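Local coordinates for protein GCN5-related N-acetyltransferase (Anabaena variabilis, PDB 2OZG) that binds coenzyme A and probably transfers acetyl groups to amines, perhaps those of aminoglycosides, as a GNAT-family N-acetyltransferase, at residues S136-I149 / K262-P274. Sequence-based numbering, arbitrary orientation.
Sequences SSCVWEIPTDSIQI and KSSVIDALTLLLP
Trp140 points its indole from strand 132-143 into the loop that follows strand 258-263, in the second GNAT-type domain. Its NE1 donates to Ser264 O at 3.0 Å, close to the ring plane and fairly straight (158°). Val265 O lies at the same edge, 3.2 Å from CZ2. Asp267 CB covers one ring face, offset toward the rim. The Asp267 carboxylate turns back to its own loop: OD1 takes the Ser263 hydroxyl, and OD2 takes both OG1 and N of Thr270, the latter an Asx motif. With Trp140 reduced to an alanine, Ser264 O would probably lose its indole donor and a gap would open beside Asp267 CB. Val265 CB points away from the strand, yet its CG2 packs on Ser136 CB at 3.6 Å and on Cys138 CB. Val139 and Lys262 form an antiparallel non-hydrogen-bonded pair. Ser263 N donates to Cys138 O (3.0 Å). A water bridges Cys138 N and Ser263 O. Farther along, Ile142 and Leu273 meet tip to tip, CD1 to CD1 at 3.6 Å. Val265 also packs on Val265 of the second subunit, and Arg285 of that subunit hydrogen-bonds Asp267 O. The chemistry thus implies a loop fixed by indole and carboxylate together, at a subunit interface.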
ATOM      1  N   SER A 136     -19.475 -23.653  -3.413  1.00 32.79           N
ATOM      2  CA  SER A 136     -18.595 -22.503  -3.579  1.00 36.47           C
ATOM      3  C   SER A 136     -19.191 -21.304  -4.289  1.00 39.87           C
ATOM      4  O   SER A 136     -20.180 -21.420  -5.005  1.00 36.45           O
ATOM      5  CB  SER A 136     -17.356 -22.958  -4.356  1.00 39.15           C
ATOM      6  OG  SER A 136     -16.705 -24.022  -3.659  1.00 41.08           O
ATOM      7  N   SER A 137     -18.599 -20.130  -4.009  1.00 39.57           N
ATOM      8  CA  SER A 137     -18.867 -18.906  -4.759  1.00 37.05           C
ATOM      9  C   SER A 137     -17.478 -18.302  -4.839  1.00 36.12           C
ATOM     10  O   SER A 137     -16.687 -18.422  -3.905  1.00 36.08           O
ATOM     11  CB  SER A 137     -19.833 -17.940  -4.072  1.00 39.67           C
ATOM     12  OG  SER A 137     -19.336 -17.594  -2.778  1.00 47.05           O
ATOM     13  N   CYS A 138     -17.194 -17.668  -5.963  1.00 35.36           N
ATOM     14  CA  CYS A 138     -15.849 -17.179  -6.268  1.00 36.89           C
ATOM     15  C   CYS A 138     -15.971 -15.957  -7.156  1.00 36.56           C
ATOM     16  O   CYS A 138     -16.691 -15.998  -8.170  1.00 37.46           O
ATOM     17  CB  CYS A 138     -15.098 -18.269  -7.039  1.00 34.25           C
ATOM     18  SG  CYS A 138     -13.457 -17.957  -7.266  1.00 47.54           S
ATOM     19  N   VAL A 139     -15.267 -14.904  -6.773  1.00 36.98           N
ATOM     20  CA  VAL A 139     -15.181 -13.682  -7.545  1.00 36.84           C
ATOM     21  C   VAL A 139     -13.816 -13.646  -8.203  1.00 34.14           C
ATOM     22  O   VAL A 139     -12.791 -13.701  -7.547  1.00 33.93           O
ATOM     23  CB  VAL A 139     -15.379 -12.412  -6.674  1.00 34.95           C
ATOM     24  CG1 VAL A 139     -15.243 -11.196  -7.553  1.00 37.63           C
ATOM     25  CG2 VAL A 139     -16.767 -12.432  -6.081  1.00 42.36           C
ATOM     26  N   TRP A 140     -13.851 -13.637  -9.533  1.00 36.05           N
ATOM     27  CA  TRP A 140     -12.685 -13.557 -10.356  1.00 35.48           C
ATOM     28  C   TRP A 140     -12.459 -12.145 -10.822  1.00 35.35           C
ATOM     29  O   TRP A 140     -13.396 -11.408 -10.955  1.00 32.92           O
ATOM     30  CB  TRP A 140     -12.882 -14.426 -11.602  1.00 37.85           C
ATOM     31  CG  TRP A 140     -12.770 -15.879 -11.296  1.00 35.60           C
ATOM     32  CD1 TRP A 140     -13.743 -16.675 -10.818  1.00 31.69           C
ATOM     33  CD2 TRP A 140     -11.588 -16.694 -11.407  1.00 32.52           C
ATOM     34  NE1 TRP A 140     -13.262 -17.942 -10.650  1.00 35.76           N
ATOM     35  CE2 TRP A 140     -11.944 -17.990 -11.015  1.00 31.53           C
ATOM     36  CE3 TRP A 140     -10.298 -16.461 -11.845  1.00 34.48           C
ATOM     37  CZ2 TRP A 140     -11.029 -19.064 -11.005  1.00 30.25           C
ATOM     38  CZ3 TRP A 140      -9.380 -17.541 -11.866  1.00 39.83           C
ATOM     39  CH2 TRP A 140      -9.772 -18.826 -11.436  1.00 31.61           C
ATOM     40  N   GLU A 141     -11.214 -11.790 -11.120  1.00 31.53           N
ATOM     41  CA  GLU A 141     -10.955 -10.476 -11.657  1.00 34.39           C
ATOM     42  C   GLU A 141      -9.935 -10.599 -12.744  1.00 33.41           C
ATOM     43  O   GLU A 141      -9.122 -11.523 -12.709  1.00 35.45           O
ATOM     44  CB  GLU A 141     -10.401  -9.519 -10.591  1.00 34.56           C
ATOM     45  CG  GLU A 141      -9.002  -9.775 -10.176  1.00 38.94           C
ATOM     46  CD  GLU A 141      -8.500  -8.668  -9.250  1.00 43.24           C
ATOM     47  OE1 GLU A 141      -9.078  -8.549  -8.159  1.00 45.62           O
ATOM     48  OE2 GLU A 141      -7.540  -7.926  -9.624  1.00 46.13           O
ATOM     49  N   ILE A 142      -9.925  -9.640 -13.665  1.00 31.68           N
ATOM     50  CA  ILE A 142      -8.960  -9.668 -14.743  1.00 29.59           C
ATOM     51  C   ILE A 142      -8.748  -8.307 -15.358  1.00 30.68           C
ATOM     52  O   ILE A 142      -9.713  -7.527 -15.488  1.00 31.73           O
ATOM     53  CB  ILE A 142      -9.464 -10.642 -15.828  1.00 29.93           C
ATOM     54  CG1 ILE A 142      -8.433 -10.850 -16.920  1.00 28.31           C
ATOM     55  CG2 ILE A 142     -10.774 -10.143 -16.491  1.00 29.64           C
ATOM     56  CD1 ILE A 142      -8.823 -11.945 -17.903  1.00 31.90           C
ATOM     57  N   PRO A 143      -7.482  -7.997 -15.746  1.00 34.05           N
ATOM     58  CA  PRO A 143      -7.281  -6.760 -16.493  1.00 32.72           C
ATOM     59  C   PRO A 143      -7.884  -6.870 -17.902  1.00 34.29           C
ATOM     60  O   PRO A 143      -7.632  -7.848 -18.645  1.00 35.31           O
ATOM     61  CB  PRO A 143      -5.769  -6.554 -16.483  1.00 33.14           C
ATOM     62  CG  PRO A 143      -5.147  -7.886 -16.090  1.00 38.73           C
ATOM     63  CD  PRO A 143      -6.218  -8.710 -15.446  1.00 34.81           C
ATOM     64  N   THR A 144      -8.675  -5.860 -18.263  1.00 35.85           N
ATOM     65  CA  THR A 144      -9.410  -5.871 -19.511  1.00 34.73           C
ATOM     66  C   THR A 144      -8.483  -6.002 -20.701  1.00 33.75           C
ATOM     67  O   THR A 144      -8.796  -6.691 -21.647  1.00 34.18           O
ATOM     68  CB  THR A 144     -10.264  -4.589 -19.672  1.00 34.95           C
ATOM     69  OG1 THR A 144     -10.897  -4.232 -18.445  1.00 36.43           O
ATOM     70  CG2 THR A 144     -11.352  -4.786 -20.680  1.00 41.67           C
ATOM     71  N   ASP A 145      -7.312  -5.366 -20.640  1.00 33.45           N
ATOM     72  CA  ASP A 145      -6.405  -5.429 -21.764  1.00 35.81           C
ATOM     73  C   ASP A 145      -5.607  -6.747 -21.931  1.00 37.05           C
ATOM     74  O   ASP A 145      -4.803  -6.865 -22.862  1.00 37.15           O
ATOM     75  CB  ASP A 145      -5.493  -4.194 -21.773  1.00 38.14           C
ATOM     76  CG  ASP A 145      -4.539  -4.164 -20.623  1.00 51.26           C
ATOM     77  OD1 ASP A 145      -4.506  -5.145 -19.839  1.00 60.56           O
ATOM     78  OD2 ASP A 145      -3.810  -3.135 -20.514  1.00 62.48           O
ATOM     79  N   SER A 146      -5.807  -7.711 -21.032  1.00 33.38           N
ATOM     80  CA  SER A 146      -5.170  -9.002 -21.131  1.00 36.25           C
ATOM     81  C   SER A 146      -6.098 -10.014 -21.817  1.00 36.99           C
ATOM     82  O   SER A 146      -5.662 -11.094 -22.192  1.00 32.82           O
ATOM     83  CB  SER A 146      -4.762  -9.519 -19.747  1.00 37.33           C
ATOM     84  OG  SER A 146      -5.896  -9.991 -19.029  1.00 36.03           O
ATOM     85  N   ILE A 147      -7.356  -9.641 -22.077  1.00 38.87           N
ATOM     86  CA  ILE A 147      -8.332 -10.611 -22.665  1.00 38.86           C
ATOM     87  C   ILE A 147      -8.032 -10.941 -24.093  1.00 42.30           C
ATOM     88  O   ILE A 147      -7.981 -12.120 -24.475  1.00 41.25           O
ATOM     89  CB  ILE A 147      -9.758 -10.124 -22.520  1.00 40.48           C
ATOM     90  CG1 ILE A 147     -10.082 -10.063 -21.020  1.00 41.24           C
ATOM     91  CG2 ILE A 147     -10.710 -11.102 -23.220  1.00 34.74           C
ATOM     92  CD1 ILE A 147     -11.365  -9.291 -20.671  1.00 39.39           C
ATOM     93  N   GLN A 148      -7.833  -9.895 -24.886  1.00 41.55           N
ATOM     94  CA  GLN A 148      -7.390 -10.049 -26.249  1.00 45.08           C
ATOM     95  C   GLN A 148      -8.118 -11.155 -27.025  1.00 46.00           C
ATOM     96  O   GLN A 148      -7.500 -12.071 -27.558  1.00 43.23           O
ATOM     97  CB  GLN A 148      -5.868 -10.281 -26.258  1.00 41.78           C
ATOM     98  CG  GLN A 148      -5.045  -9.148 -25.601  1.00 48.11           C
ATOM     99  CD  GLN A 148      -3.614  -9.576 -25.234  1.00 51.28           C
ATOM    100  OE1 GLN A 148      -3.170 -10.676 -25.593  1.00 55.46           O
ATOM    101  NE2 GLN A 148      -2.886  -8.698 -24.522  1.00 54.92           N
ATOM    102  N   ILE A 149      -9.442 -11.080 -27.023  1.00 47.41           N
ATOM    103  CA  ILE A 149     -10.288 -11.944 -27.834  1.00 46.68           C
ATOM    104  C   ILE A 149     -11.158 -11.005 -28.647  1.00 49.15           C
ATOM    105  O   ILE A 149     -11.743 -10.069 -28.088  1.00 45.42           O
ATOM    106  CB  ILE A 149     -11.168 -12.919 -27.006  1.00 46.54           C
ATOM    107  CG1 ILE A 149     -10.274 -13.990 -26.369  1.00 43.71           C
ATOM    108  CG2 ILE A 149     -12.267 -13.584 -27.920  1.00 44.84           C
ATOM    109  CD1 ILE A 149     -10.906 -14.804 -25.318  1.00 50.14           C
ATOM    110  N   LYS A 262     -18.478 -13.565 -11.277  1.00 30.21           N
ATOM    111  CA  LYS A 262     -18.606 -14.711 -10.354  1.00 36.16           C
ATOM    112  C   LYS A 262     -18.713 -15.997 -11.169  1.00 35.78           C
ATOM    113  O   LYS A 262     -19.395 -16.051 -12.161  1.00 37.33           O
ATOM    114  CB  LYS A 262     -19.804 -14.547  -9.427  1.00 35.86           C
ATOM    115  CG  LYS A 262     -19.598 -13.332  -8.523  1.00 45.19           C
ATOM    116  CD  LYS A 262     -20.751 -13.137  -7.523  1.00 47.64           C
ATOM    117  CE  LYS A 262     -20.778 -14.216  -6.473  1.00 54.38           C
ATOM    118  NZ  LYS A 262     -21.914 -13.887  -5.567  1.00 48.92           N
ATOM    119  N   SER A 263     -17.964 -16.994 -10.746  1.00 34.67           N
ATOM    120  CA  SER A 263     -17.938 -18.242 -11.358  1.00 35.59           C
ATOM    121  C   SER A 263     -17.637 -19.327 -10.295  1.00 36.86           C
ATOM    122  O   SER A 263     -17.791 -19.166  -9.068  1.00 35.68           O
ATOM    123  CB  SER A 263     -16.888 -18.216 -12.457  1.00 36.33           C
ATOM    124  OG  SER A 263     -17.063 -19.293 -13.304  1.00 35.26           O
ATOM    125  N   SER A 264     -17.300 -20.471 -10.832  1.00 39.14           N
ATOM    126  CA  SER A 264     -16.845 -21.575 -10.080  1.00 40.08           C
ATOM    127  C   SER A 264     -15.396 -21.342  -9.678  1.00 39.60           C
ATOM    128  O   SER A 264     -14.661 -20.558 -10.326  1.00 34.39           O
ATOM    129  CB  SER A 264     -16.801 -22.767 -11.006  1.00 36.45           C
ATOM    130  OG  SER A 264     -16.249 -23.813 -10.238  1.00 47.99           O
ATOM    131  N   VAL A 265     -14.932 -22.089  -8.698  1.00 35.73           N
ATOM    132  CA  VAL A 265     -13.533 -21.964  -8.301  1.00 35.44           C
ATOM    133  C   VAL A 265     -12.648 -22.501  -9.424  1.00 31.75           C
ATOM    134  O   VAL A 265     -11.585 -21.968  -9.675  1.00 37.00           O
ATOM    135  CB  VAL A 265     -13.310 -22.623  -6.938  1.00 41.79           C
ATOM    136  CG1 VAL A 265     -11.899 -22.437  -6.489  1.00 49.95           C
ATOM    137  CG2 VAL A 265     -14.243 -21.950  -5.889  1.00 45.04           C
ATOM    138  N   ILE A 266     -13.093 -23.549 -10.116  1.00 31.65           N
ATOM    139  CA  ILE A 266     -12.415 -24.026 -11.289  1.00 34.15           C
ATOM    140  C   ILE A 266     -13.171 -23.451 -12.491  1.00 35.02           C
ATOM    141  O   ILE A 266     -13.895 -24.142 -13.182  1.00 32.99           O
ATOM    142  CB  ILE A 266     -12.372 -25.572 -11.376  1.00 37.81           C
ATOM    143  CG1 ILE A 266     -11.847 -26.145 -10.081  1.00 42.87           C
ATOM    144  CG2 ILE A 266     -11.414 -25.985 -12.523  1.00 45.01           C
ATOM    145  CD1 ILE A 266     -10.413 -25.933  -9.945  1.00 47.90           C
ATOM    146  N   ASP A 267     -12.997 -22.171 -12.725  1.00 34.33           N
ATOM    147  CA  ASP A 267     -13.734 -21.515 -13.767  1.00 39.67           C
ATOM    148  C   ASP A 267     -13.326 -21.989 -15.176  1.00 35.72           C
ATOM    149  O   ASP A 267     -12.168 -21.980 -15.533  1.00 39.23           O
ATOM    150  CB  ASP A 267     -13.545 -20.015 -13.620  1.00 38.42           C
ATOM    151  CG  ASP A 267     -13.916 -19.247 -14.870  1.00 43.80           C
ATOM    152  OD1 ASP A 267     -15.100 -19.001 -15.089  1.00 39.33           O
ATOM    153  OD2 ASP A 267     -12.985 -18.855 -15.612  1.00 40.57           O
ATOM    154  N   ALA A 268     -14.317 -22.290 -15.999  1.00 38.49           N
ATOM    155  CA  ALA A 268     -14.106 -22.737 -17.367  1.00 36.40           C
ATOM    156  C   ALA A 268     -13.953 -21.598 -18.401  1.00 38.26           C
ATOM    157  O   ALA A 268     -13.349 -21.799 -19.471  1.00 36.06           O
ATOM    158  CB  ALA A 268     -15.263 -23.659 -17.767  1.00 36.48           C
ATOM    159  N   LEU A 269     -14.515 -20.417 -18.113  1.00 39.04           N
ATOM    160  CA  LEU A 269     -14.442 -19.303 -19.037  1.00 38.86           C
ATOM    161  C   LEU A 269     -12.987 -18.890 -19.291  1.00 38.04           C
ATOM    162  O   LEU A 269     -12.629 -18.535 -20.408  1.00 41.49           O
ATOM    163  CB  LEU A 269     -15.222 -18.092 -18.505  1.00 40.98           C
ATOM    164  CG  LEU A 269     -16.745 -18.173 -18.282  1.00 39.18           C
ATOM    165  CD1 LEU A 269     -17.239 -16.795 -17.923  1.00 43.68           C
ATOM    166  CD2 LEU A 269     -17.513 -18.689 -19.427  1.00 45.05           C
ATOM    167  N   THR A 270     -12.143 -19.007 -18.279  1.00 35.88           N
ATOM    168  CA  THR A 270     -10.722 -18.652 -18.398  1.00 34.58           C
ATOM    169  C   THR A 270      -9.965 -19.639 -19.304  1.00 33.84           C
ATOM    170  O   THR A 270      -8.838 -19.377 -19.713  1.00 35.56           O
ATOM    171  CB  THR A 270     -10.062 -18.555 -17.017  1.00 35.04           C
ATOM    172  OG1 THR A 270     -10.384 -19.699 -16.234  1.00 34.37           O
ATOM    173  CG2 THR A 270     -10.539 -17.301 -16.274  1.00 39.61           C
ATOM    174  N   LEU A 271     -10.601 -20.744 -19.656  1.00 31.11           N
ATOM    175  CA  LEU A 271      -9.947 -21.711 -20.545  1.00 32.33           C
ATOM    176  C   LEU A 271      -9.714 -21.060 -21.916  1.00 32.81           C
ATOM    177  O   LEU A 271      -8.722 -21.335 -22.589  1.00 31.25           O
ATOM    178  CB  LEU A 271     -10.786 -23.004 -20.668  1.00 31.93           C
ATOM    179  CG  LEU A 271     -10.271 -24.053 -21.666  1.00 32.20           C
ATOM    180  CD1 LEU A 271      -8.897 -24.519 -21.279  1.00 32.17           C
ATOM    181  CD2 LEU A 271     -11.218 -25.191 -21.739  1.00 33.24           C
ATOM    182  N   LEU A 272     -10.621 -20.163 -22.307  1.00 32.36           N
ATOM    183  CA  LEU A 272     -10.523 -19.511 -23.583  1.00 35.15           C
ATOM    184  C   LEU A 272      -9.573 -18.307 -23.688  1.00 36.94           C
ATOM    185  O   LEU A 272      -9.355 -17.820 -24.767  1.00 35.18           O
ATOM    186  CB  LEU A 272     -11.916 -19.119 -24.054  1.00 39.14           C
ATOM    187  CG  LEU A 272     -12.906 -20.280 -24.234  1.00 39.67           C
ATOM    188  CD1 LEU A 272     -14.150 -19.752 -24.884  1.00 57.21           C
ATOM    189  CD2 LEU A 272     -12.304 -21.377 -25.099  1.00 47.67           C
ATOM    190  N   LEU A 273      -9.040 -17.821 -22.574  1.00 39.68           N
ATOM    191  CA  LEU A 273      -8.081 -16.693 -22.583  1.00 34.22           C
ATOM    192  C   LEU A 273      -6.698 -17.123 -23.089  1.00 34.64           C
ATOM    193  O   LEU A 273      -6.284 -18.282 -22.912  1.00 34.29           O
ATOM    194  CB  LEU A 273      -7.935 -16.162 -21.167  1.00 35.73           C
ATOM    195  CG  LEU A 273      -9.196 -15.671 -20.405  1.00 40.51           C
ATOM    196  CD1 LEU A 273      -8.866 -15.374 -18.912  1.00 42.14           C
ATOM    197  CD2 LEU A 273      -9.771 -14.453 -21.036  1.00 34.79           C
ATOM    198  N   PRO A 274      -5.960 -16.197 -23.713  1.00 34.14           N
ATOM    199  CA  PRO A 274      -4.644 -16.539 -24.193  1.00 34.93           C
ATOM    200  C   PRO A 274      -3.650 -16.792 -23.073  1.00 34.01           C
ATOM    201  O   PRO A 274      -2.784 -17.635 -23.242  1.00 32.14           O
ATOM    202  CB  PRO A 274      -4.235 -15.342 -25.043  1.00 32.60           C
ATOM    203  CG  PRO A 274      -5.173 -14.306 -24.767  1.00 35.53           C
ATOM    204  CD  PRO A 274      -6.343 -14.822 -24.097  1.00 35.26           C
TER
HETATM  205  O   HOH W   1     -19.811 -17.756  -7.754  1.00 33.29           O